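Local coordinates for CCMAN5 (Cellulosimicrobium cellulans, PDB 2XSG), which hydrolyses alpha-mannosidic linkages as a calcium-binding family 92 glycoside hydrolase and enables mannose-6-phosphate modification of yeast-produced human lysosomal enzymes, at residues A352-F357 and N588-Q593; D356-S361 and Y545-M550; L315-A320 and M659-G664; S409-A414 and V680-S685. All coordinates share one frame; numbering follows the deposited sequence.

Contact 1. Residues A352-F357 and N588-Q593. With CA (calcium ion), chain C.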
loop_
_atom_site.group_PDB
_atom_site.type_symbol
_atom_site.label_atom_id
_atom_site.label_comp_id
_atom_site.label_asym_id
_atom_site.label_seq_id
_atom_site.Cartn_x
_atom_site.Cartn_y
_atom_site.Cartn_z
ATOM N N ALA A 352 7.060 2.571 0.852
ATOM C CA ALA A 352 7.413 1.592 -0.172
ATOM C C ALA A 352 7.276 2.333 -1.495
ATOM O O ALA A 352 6.598 1.883 -2.418
ATOM C CB ALA A 352 6.481 0.405 -0.132
ATOM N N THR A 353 7.935 3.480 -1.568
ATOM C CA THR A 353 7.624 4.469 -2.578
ATOM C C THR A 353 8.006 4.082 -4.018
ATOM O O THR A 353 7.402 4.588 -4.964
ATOM C CB THR A 353 8.167 5.834 -2.116
ATOM O OG1 THR A 353 7.750 6.023 -0.755
ATOM C CG2 THR A 353 7.629 6.986 -2.980
ATOM N N TRP A 354 8.969 3.173 -4.181
ATOM C CA TRP A 354 9.302 2.606 -5.505
ATOM C C TRP A 354 8.062 1.951 -6.147
ATOM O O TRP A 354 7.821 2.106 -7.346
ATOM C CB TRP A 354 10.422 1.573 -5.363
ATOM C CG TRP A 354 11.057 1.083 -6.641
ATOM C CD1 TRP A 354 12.156 1.616 -7.266
ATOM C CD2 TRP A 354 10.672 -0.062 -7.419
ATOM N NE1 TRP A 354 12.456 0.890 -8.400
ATOM C CE2 TRP A 354 11.575 -0.153 -8.508
ATOM C CE3 TRP A 354 9.655 -1.017 -7.307
ATOM C CZ2 TRP A 354 11.481 -1.157 -9.487
ATOM C CZ3 TRP A 354 9.557 -2.018 -8.283
ATOM C CH2 TRP A 354 10.467 -2.076 -9.360
ATOM N N ASP A 355 7.272 1.252 -5.325
ATOM C CA ASP A 355 6.019 0.632 -5.779
ATOM C C ASP A 355 4.827 1.564 -5.760
ATOM O O ASP A 355 3.964 1.488 -6.634
ATOM C CB ASP A 355 5.636 -0.594 -4.913
ATOM C CG ASP A 355 6.748 -1.592 -4.778
ATOM O OD1 ASP A 355 7.231 -1.816 -3.638
ATOM O OD2 ASP A 355 7.131 -2.168 -5.806
ATOM N N ASP A 356 4.743 2.422 -4.752
ATOM C CA ASP A 356 3.454 3.045 -4.463
ATOM C C ASP A 356 3.270 4.515 -4.804
ATOM O O ASP A 356 2.228 5.083 -4.475
ATOM C CB ASP A 356 3.044 2.787 -3.002
ATOM C CG ASP A 356 3.742 3.696 -2.019
ATOM O OD1 ASP A 356 4.526 4.585 -2.446
ATOM O OD2 ASP A 356 3.511 3.504 -0.799
ATOM N N PHE A 357 4.265 5.124 -5.439
ATOM C CA PHE A 357 4.301 6.587 -5.560
ATOM C C PHE A 357 3.036 7.228 -6.143
ATOM O O PHE A 357 2.651 8.310 -5.717
ATOM C CB PHE A 357 5.590 7.092 -6.265
ATOM C CG PHE A 357 5.670 6.789 -7.753
ATOM C CD1 PHE A 357 5.297 7.762 -8.703
ATOM C CD2 PHE A 357 6.173 5.581 -8.205
ATOM C CE1 PHE A 357 5.393 7.508 -10.082
ATOM C CE2 PHE A 357 6.271 5.304 -9.591
ATOM C CZ PHE A 357 5.878 6.268 -10.528
ATOM N N ASN A 588 1.382 -5.650 -11.906
ATOM C CA ASN A 588 2.416 -4.801 -11.311
ATOM C C ASN A 588 2.189 -3.320 -11.618
ATOM O O ASN A 588 1.388 -2.965 -12.505
ATOM C CB ASN A 588 3.791 -5.215 -11.830
ATOM C CG ASN A 588 4.890 -4.933 -10.850
ATOM O OD1 ASN A 588 4.663 -4.886 -9.643
ATOM N ND2 ASN A 588 6.099 -4.736 -11.360
ATOM N N GLU A 589 2.908 -2.458 -10.899
ATOM C CA GLU A 589 2.716 -1.006 -10.974
ATOM C C GLU A 589 3.522 -0.297 -12.070
ATOM O O GLU A 589 3.334 0.905 -12.285
ATOM C CB GLU A 589 3.067 -0.339 -9.631
ATOM C CG GLU A 589 2.146 -0.690 -8.465
ATOM C CD GLU A 589 2.603 -1.917 -7.716
ATOM O OE1 GLU A 589 3.551 -2.567 -8.165
ATOM O OE2 GLU A 589 2.015 -2.233 -6.667
ATOM N N ILE A 590 4.408 -1.027 -12.744
ATOM C CA ILE A 590 5.308 -0.436 -13.724
ATOM C C ILE A 590 4.534 0.370 -14.775
ATOM O O ILE A 590 4.835 1.541 -15.023
ATOM C CB ILE A 590 6.191 -1.505 -14.425
ATOM C CG1 ILE A 590 7.154 -2.194 -13.430
ATOM C CG2 ILE A 590 6.942 -0.891 -15.624
ATOM C CD1 ILE A 590 7.844 -1.272 -12.432
ATOM N N ASP A 591 3.538 -0.259 -15.398
ATOM C CA ASP A 591 2.751 0.468 -16.402
ATOM C C ASP A 591 1.294 0.673 -15.985
ATOM O O ASP A 591 0.379 0.549 -16.802
ATOM C CB ASP A 591 2.931 -0.120 -17.814
ATOM C CG ASP A 591 2.377 -1.536 -17.962
ATOM O OD1 ASP A 591 2.485 -2.364 -17.034
ATOM O OD2 ASP A 591 1.837 -1.824 -19.049
ATOM N N LEU A 592 1.099 1.027 -14.705
ATOM C CA LEU A 592 -0.234 1.296 -14.145
ATOM C C LEU A 592 -1.010 2.337 -14.941
ATOM O O LEU A 592 -2.246 2.262 -15.049
ATOM C CB LEU A 592 -0.142 1.829 -12.713
ATOM C CG LEU A 592 -0.198 0.961 -11.458
ATOM C CD1 LEU A 592 0.022 1.849 -10.212
ATOM C CD2 LEU A 592 -1.512 0.185 -11.353
ATOM N N GLN A 593 -0.280 3.334 -15.439
ATOM C CA GLN A 593 -0.884 4.451 -16.146
ATOM C C GLN A 593 -1.245 4.101 -17.580
ATOM O O GLN A 593 -1.963 4.855 -18.223
ATOM C CB GLN A 593 0.046 5.674 -16.119
ATOM C CG GLN A 593 1.174 5.678 -17.139
ATOM C CD GLN A 593 2.332 4.761 -16.813
ATOM O OE1 GLN A 593 2.211 3.798 -16.040
ATOM N NE2 GLN A 593 3.485 5.052 -17.419
HETATM CA CA CA C . 4.237 -4.968 -7.314
HETATM O O HOH W 1 6.411 -2.039 -8.522
HETATM O O HOH W 2 1.990 -5.889 -7.634
#

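Contact 2. Residues D356-S361 and Y545-M550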
loop_
_atom_site.group_PDB
_atom_site.type_symbol
_atom_site.label_atom_id
_atom_site.label_comp_id
_atom_site.label_asym_id
_atom_site.label_seq_id
_atom_site.Cartn_x
_atom_site.Cartn_y
_atom_site.Cartn_z
ATOM N N ASP A 356 4.743 2.422 -4.752
ATOM C CA ASP A 356 3.454 3.045 -4.463
ATOM C C ASP A 356 3.270 4.515 -4.804
ATOM O O ASP A 356 2.228 5.083 -4.475
ATOM C CB ASP A 356 3.044 2.787 -3.002
ATOM C CG ASP A 356 3.742 3.696 -2.019
ATOM O OD1 ASP A 356 4.526 4.585 -2.446
ATOM O OD2 ASP A 356 3.511 3.504 -0.799
ATOM N N PHE A 357 4.265 5.124 -5.439
ATOM C CA PHE A 357 4.301 6.587 -5.560
ATOM C C PHE A 357 3.036 7.228 -6.143
ATOM O O PHE A 357 2.651 8.310 -5.717
ATOM C CB PHE A 357 5.590 7.092 -6.265
ATOM C CG PHE A 357 5.670 6.789 -7.753
ATOM C CD1 PHE A 357 5.297 7.762 -8.703
ATOM C CD2 PHE A 357 6.173 5.581 -8.205
ATOM C CE1 PHE A 357 5.393 7.508 -10.082
ATOM C CE2 PHE A 357 6.271 5.304 -9.591
ATOM C CZ PHE A 357 5.878 6.268 -10.528
ATOM N N ARG A 358 2.378 6.554 -7.084
ATOM C CA ARG A 358 1.155 7.128 -7.679
ATOM C C ARG A 358 -0.040 7.194 -6.714
ATOM O O ARG A 358 -1.007 7.916 -6.973
ATOM C CB ARG A 358 0.728 6.364 -8.927
ATOM C CG ARG A 358 1.516 6.709 -10.165
ATOM C CD ARG A 358 0.756 6.281 -11.436
ATOM N NE ARG A 358 1.345 6.880 -12.624
ATOM C CZ ARG A 358 2.488 6.468 -13.157
ATOM N NH1 ARG A 358 3.144 5.455 -12.608
ATOM N NH2 ARG A 358 2.976 7.067 -14.232
ATOM N N LYS A 359 0.009 6.429 -5.626
ATOM C CA LYS A 359 -1.138 6.360 -4.713
ATOM C C LYS A 359 -1.367 7.695 -3.992
ATOM O O LYS A 359 -2.522 8.082 -3.733
ATOM C CB LYS A 359 -1.004 5.184 -3.717
ATOM C CG LYS A 359 -0.205 5.491 -2.462
ATOM C CD LYS A 359 -0.135 4.300 -1.514
ATOM C CE LYS A 359 0.441 4.740 -0.185
ATOM N NZ LYS A 359 1.066 3.602 0.589
ATOM N N PHE A 360 -0.271 8.396 -3.684
ATOM C CA PHE A 360 -0.347 9.643 -2.951
ATOM C C PHE A 360 -1.116 10.689 -3.745
ATOM O O PHE A 360 -1.889 11.457 -3.163
ATOM C CB PHE A 360 1.055 10.160 -2.582
ATOM C CG PHE A 360 1.800 9.245 -1.636
ATOM C CD1 PHE A 360 1.545 9.276 -0.274
ATOM C CD2 PHE A 360 2.732 8.339 -2.117
ATOM C CE1 PHE A 360 2.206 8.420 0.606
ATOM C CE2 PHE A 360 3.423 7.485 -1.235
ATOM C CZ PHE A 360 3.157 7.538 0.125
ATOM N N SER A 361 -0.930 10.706 -5.069
ATOM C CA SER A 361 -1.630 11.674 -5.909
ATOM C C SER A 361 -3.151 11.537 -5.776
ATOM O O SER A 361 -3.877 12.539 -5.891
ATOM C CB SER A 361 -1.237 11.535 -7.372
ATOM O OG SER A 361 0.172 11.587 -7.597
ATOM N N TYR A 545 7.460 5.016 -19.028
ATOM C CA TYR A 545 7.790 5.404 -17.650
ATOM C C TYR A 545 7.872 6.905 -17.401
ATOM O O TYR A 545 7.419 7.402 -16.349
ATOM C CB TYR A 545 9.077 4.728 -17.162
ATOM C CG TYR A 545 9.216 4.704 -15.655
ATOM C CD1 TYR A 545 9.834 5.755 -14.966
ATOM C CD2 TYR A 545 8.737 3.626 -14.911
ATOM C CE1 TYR A 545 9.969 5.726 -13.574
ATOM C CE2 TYR A 545 8.872 3.588 -13.513
ATOM C CZ TYR A 545 9.475 4.638 -12.859
ATOM O OH TYR A 545 9.595 4.587 -11.486
ATOM N N ASP A 546 8.440 7.630 -18.362
ATOM C CA ASP A 546 8.696 9.043 -18.147
ATOM C C ASP A 546 7.430 9.851 -18.393
ATOM O O ASP A 546 7.306 10.607 -19.366
ATOM C CB ASP A 546 9.940 9.492 -18.943
ATOM C CG ASP A 546 11.223 8.932 -18.345
ATOM O OD1 ASP A 546 11.204 8.595 -17.134
ATOM O OD2 ASP A 546 12.235 8.825 -19.059
ATOM N N ALA A 547 6.469 9.634 -17.487
ATOM C CA ALA A 547 5.103 10.098 -17.654
ATOM C C ALA A 547 4.924 11.613 -17.511
ATOM O O ALA A 547 3.816 12.126 -17.712
ATOM C CB ALA A 547 4.160 9.345 -16.700
ATOM N N TYR A 548 6.018 12.299 -17.180
ATOM C CA TYR A 548 6.085 13.758 -17.099
ATOM C C TYR A 548 6.340 14.409 -18.463
ATOM O O TYR A 548 6.423 15.638 -18.563
ATOM C CB TYR A 548 7.192 14.173 -16.117
ATOM C CG TYR A 548 8.555 13.597 -16.468
ATOM C CD1 TYR A 548 9.478 14.329 -17.202
ATOM C CD2 TYR A 548 8.903 12.304 -16.073
ATOM C CE1 TYR A 548 10.714 13.786 -17.545
ATOM C CE2 TYR A 548 10.115 11.761 -16.401
ATOM C CZ TYR A 548 11.026 12.506 -17.125
ATOM O OH TYR A 548 12.228 11.930 -17.446
ATOM N N ASP A 549 6.485 13.590 -19.507
ATOM C CA ASP A 549 6.738 14.114 -20.854
ATOM C C ASP A 549 6.295 13.192 -21.996
ATOM O O ASP A 549 7.110 12.738 -22.826
ATOM C CB ASP A 549 8.213 14.513 -21.022
ATOM C CG ASP A 549 8.379 15.759 -21.885
ATOM O OD1 ASP A 549 7.491 16.037 -22.725
ATOM O OD2 ASP A 549 9.399 16.454 -21.731
ATOM N N MET A 550 4.989 12.957 -22.034
ATOM C CA MET A 550 4.333 12.238 -23.105
ATOM C C MET A 550 4.536 12.929 -24.439
ATOM O O MET A 550 4.631 12.261 -25.445
ATOM C CB MET A 550 2.831 12.074 -22.810
ATOM C CG MET A 550 2.505 10.990 -21.752
ATOM S SD MET A 550 3.034 9.353 -22.284
ATOM C CE MET A 550 1.876 9.031 -23.617
HETATM O O HOH W 3 5.546 6.150 -14.606
#

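Contact 3. Residues L315-A320 and M659-G664. With CA (calcium ion), chain C.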
loop_
_atom_site.group_PDB
_atom_site.type_symbol
_atom_site.label_atom_id
_atom_site.label_comp_id
_atom_site.label_asym_id
_atom_site.label_seq_id
_atom_site.Cartn_x
_atom_site.Cartn_y
_atom_site.Cartn_z
ATOM N N LEU A 315 -11.288 1.354 -0.749
ATOM C CA LEU A 315 -11.130 2.618 -0.031
ATOM C C LEU A 315 -10.540 2.345 1.371
ATOM O O LEU A 315 -9.607 3.047 1.826
ATOM C CB LEU A 315 -12.451 3.390 0.062
ATOM C CG LEU A 315 -12.424 4.853 0.521
ATOM C CD1 LEU A 315 -11.634 5.758 -0.446
ATOM C CD2 LEU A 315 -13.833 5.406 0.719
ATOM N N TYR A 316 -11.062 1.317 2.044
ATOM C CA TYR A 316 -10.517 0.897 3.342
ATOM C C TYR A 316 -8.998 0.625 3.240
ATOM O O TYR A 316 -8.224 1.105 4.042
ATOM C CB TYR A 316 -11.303 -0.305 3.875
ATOM C CG TYR A 316 -10.645 -1.091 4.991
ATOM C CD1 TYR A 316 -10.777 -0.702 6.330
ATOM C CD2 TYR A 316 -9.909 -2.237 4.712
ATOM C CE1 TYR A 316 -10.164 -1.438 7.364
ATOM C CE2 TYR A 316 -9.297 -2.969 5.728
ATOM C CZ TYR A 316 -9.430 -2.570 7.050
ATOM O OH TYR A 316 -8.827 -3.306 8.056
ATOM N N ARG A 317 -8.596 -0.116 2.215
ATOM C CA ARG A 317 -7.192 -0.467 1.996
ATOM C C ARG A 317 -6.315 0.752 1.674
ATOM O O ARG A 317 -5.114 0.742 1.954
ATOM C CB ARG A 317 -7.078 -1.477 0.855
ATOM C CG ARG A 317 -7.728 -2.835 1.092
ATOM C CD ARG A 317 -7.084 -3.547 2.258
ATOM N NE ARG A 317 -7.511 -4.936 2.343
ATOM C CZ ARG A 317 -7.405 -5.700 3.430
ATOM N NH1 ARG A 317 -6.884 -5.218 4.553
ATOM N NH2 ARG A 317 -7.831 -6.953 3.389
ATOM N N MET A 318 -6.909 1.785 1.078
ATOM C CA MET A 318 -6.188 3.024 0.760
ATOM C C MET A 318 -5.706 3.808 1.994
ATOM O O MET A 318 -4.709 4.529 1.915
ATOM C CB MET A 318 -7.024 3.928 -0.158
ATOM C CG MET A 318 -6.374 5.292 -0.442
ATOM S SD MET A 318 -7.454 6.354 -1.446
ATOM C CE MET A 318 -8.331 5.098 -2.274
ATOM N N PHE A 319 -6.400 3.643 3.119
ATOM C CA PHE A 319 -6.037 4.300 4.380
ATOM C C PHE A 319 -5.309 3.336 5.348
ATOM O O PHE A 319 -5.797 3.067 6.447
ATOM C CB PHE A 319 -7.300 4.897 5.053
ATOM C CG PHE A 319 -7.878 6.090 4.325
ATOM C CD1 PHE A 319 -7.528 7.389 4.698
ATOM C CD2 PHE A 319 -8.771 5.920 3.277
ATOM C CE1 PHE A 319 -8.064 8.515 4.026
ATOM C CE2 PHE A 319 -9.311 7.024 2.587
ATOM C CZ PHE A 319 -8.960 8.318 2.960
ATOM N N ALA A 320 -4.161 2.815 4.924
ATOM C CA ALA A 320 -3.338 1.936 5.765
ATOM C C ALA A 320 -1.906 2.450 5.933
ATOM O O ALA A 320 -1.413 2.539 7.052
ATOM C CB ALA A 320 -3.317 0.541 5.215
ATOM N N MET A 659 0.074 -10.618 -7.645
ATOM C CA MET A 659 -0.232 -9.193 -7.691
ATOM C C MET A 659 -0.375 -8.617 -6.281
ATOM O O MET A 659 -1.464 -8.568 -5.735
ATOM C CB MET A 659 -1.499 -8.966 -8.517
ATOM C CG MET A 659 -1.994 -7.515 -8.580
ATOM S SD MET A 659 -3.435 -7.462 -9.655
ATOM C CE MET A 659 -3.964 -5.771 -9.414
ATOM N N ASP A 660 0.744 -8.225 -5.675
ATOM C CA ASP A 660 0.727 -7.692 -4.314
ATOM C C ASP A 660 0.078 -6.323 -4.350
ATOM O O ASP A 660 0.239 -5.600 -5.323
ATOM C CB ASP A 660 2.154 -7.581 -3.776
ATOM C CG ASP A 660 2.810 -8.932 -3.589
ATOM O OD1 ASP A 660 2.071 -9.915 -3.351
ATOM O OD2 ASP A 660 4.057 -9.023 -3.703
ATOM N N ASN A 661 -0.690 -5.988 -3.318
ATOM C CA ASN A 661 -1.336 -4.676 -3.246
ATOM C C ASN A 661 -0.275 -3.553 -3.127
ATOM O O ASN A 661 -0.474 -2.437 -3.640
ATOM C CB ASN A 661 -2.302 -4.633 -2.049
ATOM C CG ASN A 661 -3.439 -3.626 -2.227
ATOM O OD1 ASN A 661 -3.322 -2.635 -2.973
ATOM N ND2 ASN A 661 -4.556 -3.874 -1.529
ATOM N N ASP A 662 0.843 -3.874 -2.464
ATOM C CA ASP A 662 1.940 -2.924 -2.180
ATOM C C ASP A 662 1.469 -1.680 -1.418
ATOM O O ASP A 662 1.282 -0.600 -2.000
ATOM C CB ASP A 662 2.690 -2.519 -3.460
ATOM C CG ASP A 662 3.312 -3.718 -4.186
ATOM O OD1 ASP A 662 4.058 -4.503 -3.562
ATOM O OD2 ASP A 662 3.069 -3.857 -5.401
ATOM N N ALA A 663 1.282 -1.833 -0.115
ATOM C CA ALA A 663 0.899 -0.695 0.733
ATOM C C ALA A 663 -0.357 0.017 0.214
ATOM O O ALA A 663 -0.457 1.254 0.261
ATOM C CB ALA A 663 2.081 0.305 0.846
ATOM N N GLY A 664 -1.303 -0.767 -0.288
ATOM C CA GLY A 664 -2.587 -0.254 -0.736
ATOM C C GLY A 664 -2.585 0.394 -2.110
ATOM O O GLY A 664 -3.559 1.057 -2.469
HETATM CA CA CA C . 4.237 -4.968 -7.314
HETATM O O HOH W 4 -2.753 2.243 2.227
HETATM O O HOH W 2 1.990 -5.889 -7.634
#

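Contact 4. Residues S409-A414 and V680-S685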
loop_
_atom_site.group_PDB
_atom_site.type_symbol
_atom_site.label_atom_id
_atom_site.label_comp_id
_atom_site.label_asym_id
_atom_site.label_seq_id
_atom_site.Cartn_x
_atom_site.Cartn_y
_atom_site.Cartn_z
ATOM N N SER A 409 10.555 9.195 -3.897
ATOM C CA SER A 409 10.135 10.226 -2.919
ATOM C C SER A 409 10.150 11.640 -3.518
ATOM O O SER A 409 9.289 12.448 -3.193
ATOM C CB SER A 409 11.018 10.210 -1.661
ATOM O OG SER A 409 10.790 9.058 -0.867
ATOM N N SER A 410 11.137 11.939 -4.372
ATOM C CA SER A 410 11.231 13.286 -4.991
ATOM C C SER A 410 9.986 13.611 -5.817
ATOM O O SER A 410 9.582 14.776 -5.932
ATOM C CB SER A 410 12.495 13.432 -5.859
ATOM O OG SER A 410 12.391 12.680 -7.073
ATOM N N VAL A 411 9.383 12.569 -6.385
ATOM C CA VAL A 411 8.198 12.713 -7.228
ATOM C C VAL A 411 7.000 13.019 -6.346
ATOM O O VAL A 411 6.191 13.875 -6.680
ATOM C CB VAL A 411 7.959 11.429 -8.061
ATOM C CG1 VAL A 411 6.643 11.509 -8.863
ATOM C CG2 VAL A 411 9.174 11.189 -9.013
ATOM N N VAL A 412 6.910 12.327 -5.208
ATOM C CA VAL A 412 5.814 12.513 -4.265
ATOM C C VAL A 412 5.828 13.931 -3.659
ATOM O O VAL A 412 4.771 14.576 -3.530
ATOM C CB VAL A 412 5.859 11.448 -3.127
ATOM C CG1 VAL A 412 4.712 11.656 -2.148
ATOM C CG2 VAL A 412 5.833 10.011 -3.718
ATOM N N VAL A 413 7.014 14.410 -3.282
ATOM C CA VAL A 413 7.147 15.772 -2.739
ATOM C C VAL A 413 6.728 16.771 -3.820
ATOM O O VAL A 413 5.976 17.719 -3.561
ATOM C CB VAL A 413 8.599 16.089 -2.234
ATOM C CG1 VAL A 413 8.686 17.546 -1.753
ATOM C CG2 VAL A 413 8.992 15.163 -1.086
ATOM N N ALA A 414 7.219 16.545 -5.026
ATOM C CA ALA A 414 6.893 17.391 -6.182
ATOM C C ALA A 414 5.398 17.393 -6.480
ATOM O O ALA A 414 4.871 18.378 -6.981
ATOM C CB ALA A 414 7.672 16.925 -7.397
ATOM N N VAL A 680 -1.794 10.046 -14.271
ATOM C CA VAL A 680 -0.713 9.631 -15.177
ATOM C C VAL A 680 0.610 10.285 -14.738
ATOM O O VAL A 680 1.593 9.606 -14.476
ATOM C CB VAL A 680 -1.053 9.908 -16.676
ATOM C CG1 VAL A 680 0.178 9.731 -17.573
ATOM C CG2 VAL A 680 -2.183 8.975 -17.126
ATOM N N THR A 681 0.597 11.595 -14.583
ATOM C CA THR A 681 1.778 12.308 -14.121
ATOM C C THR A 681 1.670 12.606 -12.634
ATOM O O THR A 681 1.076 13.611 -12.243
ATOM C CB THR A 681 1.982 13.609 -14.927
ATOM O OG1 THR A 681 1.884 13.304 -16.321
ATOM C CG2 THR A 681 3.344 14.208 -14.648
ATOM N N ALA A 682 2.211 11.703 -11.809
ATOM C CA ALA A 682 2.483 12.005 -10.421
ATOM C C ALA A 682 3.556 13.083 -10.456
ATOM O O ALA A 682 4.413 13.086 -11.347
ATOM C CB ALA A 682 2.991 10.774 -9.700
ATOM N N GLY A 683 3.497 14.011 -9.513
ATOM C CA GLY A 683 4.411 15.140 -9.530
ATOM C C GLY A 683 3.907 16.272 -10.405
ATOM O O GLY A 683 4.657 17.188 -10.737
ATOM N N SER A 684 2.643 16.202 -10.796
ATOM C CA SER A 684 1.972 17.319 -11.474
ATOM C C SER A 684 0.654 17.557 -10.738
ATOM O O SER A 684 0.371 16.884 -9.744
ATOM C CB SER A 684 1.711 16.999 -12.949
ATOM O OG SER A 684 0.573 16.181 -13.096
ATOM N N SER A 685 -0.148 18.498 -11.217
ATOM C CA SER A 685 -1.436 18.762 -10.590
ATOM C C SER A 685 -2.584 18.165 -11.399
ATOM O O SER A 685 -3.751 18.437 -11.118
ATOM C CB SER A 685 -1.628 20.263 -10.390
ATOM O OG SER A 685 -1.548 20.947 -11.625
#

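Contact 1. Residues A352-F357 and N588-Q593
D355, in the first turn of helix 353-366, and E589, which opens a type I beta turn running to L592, bring their CA atoms within 6.4 Å, the nearest backbone approach here. E589 CB points toward the helix, and E589 CG rests 3.4 Å from D355 O. From there the chain bends at chi2 (89°), which swings the carboxylate off the helix carbonyl and over to the metal, so that E589 OE1 binds the calcium ion at 2.6 Å. The amide oxygen N588 OD1 is a second ligand at 2.4 Å; D662 and a water join them. D355 stays one step back: D355 OD2 and E589 OE1 stand 4.3 Å apart, and a water between them donates to both, 2.8 Å from D355 OD2. The other oxygen, D355 OD1, holds a bound B3P molecule, probably from the crystallisation liquor, which marks a polar pocket beside the calcium; in family 92 enzymes such a pocket probably receives the mannoside. The apolar part is smaller. W354 and I590 cross at a slant, CH2 of the indole 4.1 Å from I590 CD1, while W354 NE1 bonds to Q460 and the ring also meets R405. Around this, Y542 of helix 539-542 touches both W354 and I590, helix 665-675 lies against E589 through T665 and M666, and helix 409-418 packs on T353 and F357.

Contact 2. Residues D356-S361 and Y545-M550
Van der Waals contact between F357 and Y545 and between R358 and A547 is the direct part of this meeting, and a water supplies the polar part. F357 and Y545 approach at a slant, with F357 CE2 3.9 Å from Y545 OH. The phenylalanine ring gets there because CG sits between the backbone N and the carbonyl carbon (chi1 71°). R358, extended from CG to NE, carries its guanidinium across to the loop, where A547 CB comes in at the edge, near the guanidinium plane, 3.6 Å from R358 NH2.

Hydrogen bonding goes through a water that accepts from R358 NH2 at 2.8 Å and donates to Y545 O, also at 2.8 Å. This water lies at the guanidinium edge, in plane, and also over the centre of one face of the Y545 ring. Backbone carbonyls of another loop, P679 O at NE and V680 O at NH2, fix the rotation of the guanidinium.

The one salt bridge within these residues joins K359 NZ to D356 OD2 at 2.8 Å, arriving 41° out of the carboxylate plane; NZ also bonds the carbonyls of A663 and M321. Helix 353-366 faces the loop that joins helices 539-542 and 550-556; helix 455-474 covers Y545 through V459 and Q460, and helix 409-418 lies on F357 through V411 and V412.

Contact 3. Residues L315-A320 and M659-G664
R317 and G664 meet in a buried contact of backbone and side chain together, close to the centre of the chain, where the end of helix 306-318 lies against the calcium-binding loop leading into helix 665-675. G664 has a positive phi (79°), an angle that favours glycine, and its bare CA sits 3.8 Å from R317 O. The side chains meet through R317 CB, 4.2 Å from N661 ND2, and their polar ends turn to other partners, the guanidinium to the carbonyls of M27 and V17, the amide nitrogen to D26 and S667. M27, V17 and D26 thereby join the start of the chain to the catalytic part, which in family 92 is an (alpha/alpha)6 barrel paired with an N-terminal beta domain. A water fills in between the backbones, 2.8 Å from R317 O and 3.1 Å from A320 N, which it accepts from, and it also reaches A663 O. G664 is the N-cap of helix 665-675. Before it the chain bends at D662 and A663, both with positive phi, and D662 OD2 lies 2.5 Å from the calcium ion. A second water, itself a calcium ligand, donates to D660 O at 2.9 Å.

Contact 4. Residues S409-A414 and V680-S685
V411 and A682 make the side-chain half of this contact, and V411 can be followed outward. Its CB is still 5.3 Å from A682 CB. From there CG1 runs anti to the backbone N (chi1 175°) and reaches the loop, 3.8 Å from A682 CB and 3.7 Å from A682 O. The V411 side chain also touches Y463 of helix 455-474. The backbone half belongs to G683: its CA lies 3.6 Å from V411 O and 3.9 Å from A414 C, so the chain runs directly against the helix. G683 is the third residue of a type II beta turn from T681 to S684, the position where glycine is usual, and its phi is 85°. S684 holds the turn from within, OG donating to T681 O at 2.8 Å from a point tilted 20° out of the carbonyl plane; the backbone bond S684 N to T681 O is weak. The polar atoms of these buried peptides find partners on neighbouring helices: Y463 and Y466 of helix 455-474 bond A682 O and G683 O, and D415, next along helix 409-418, takes G683 N. Helix 353-366 closes the group, with F357 and F360 on V412 and S361 on A682.

Helix 353-366 runs through contacts 1 and 2, which share D356 and F357, and touches contacts 3 and 4 as well; F357 meets V412 and A682 of contact 4. Contacts 1 and 3 share the calcium site: two protein ligands in the first, the third in the other, with a water ligand common to both. Contacts 2, 3 and 4 are buried, contact 1 only partly so. Their chemistry follows: metal, carboxylates and water in contact 1; backbone, water and one metal carboxylate in contact 3; an arginine held by carbonyls in contact 2; and chiefly apolar and backbone contact in contact 4. R358 to V680 O and A547 O to T681 OG1 join contact 2 to contact 4, whereas contacts 3 and 4 do not touch.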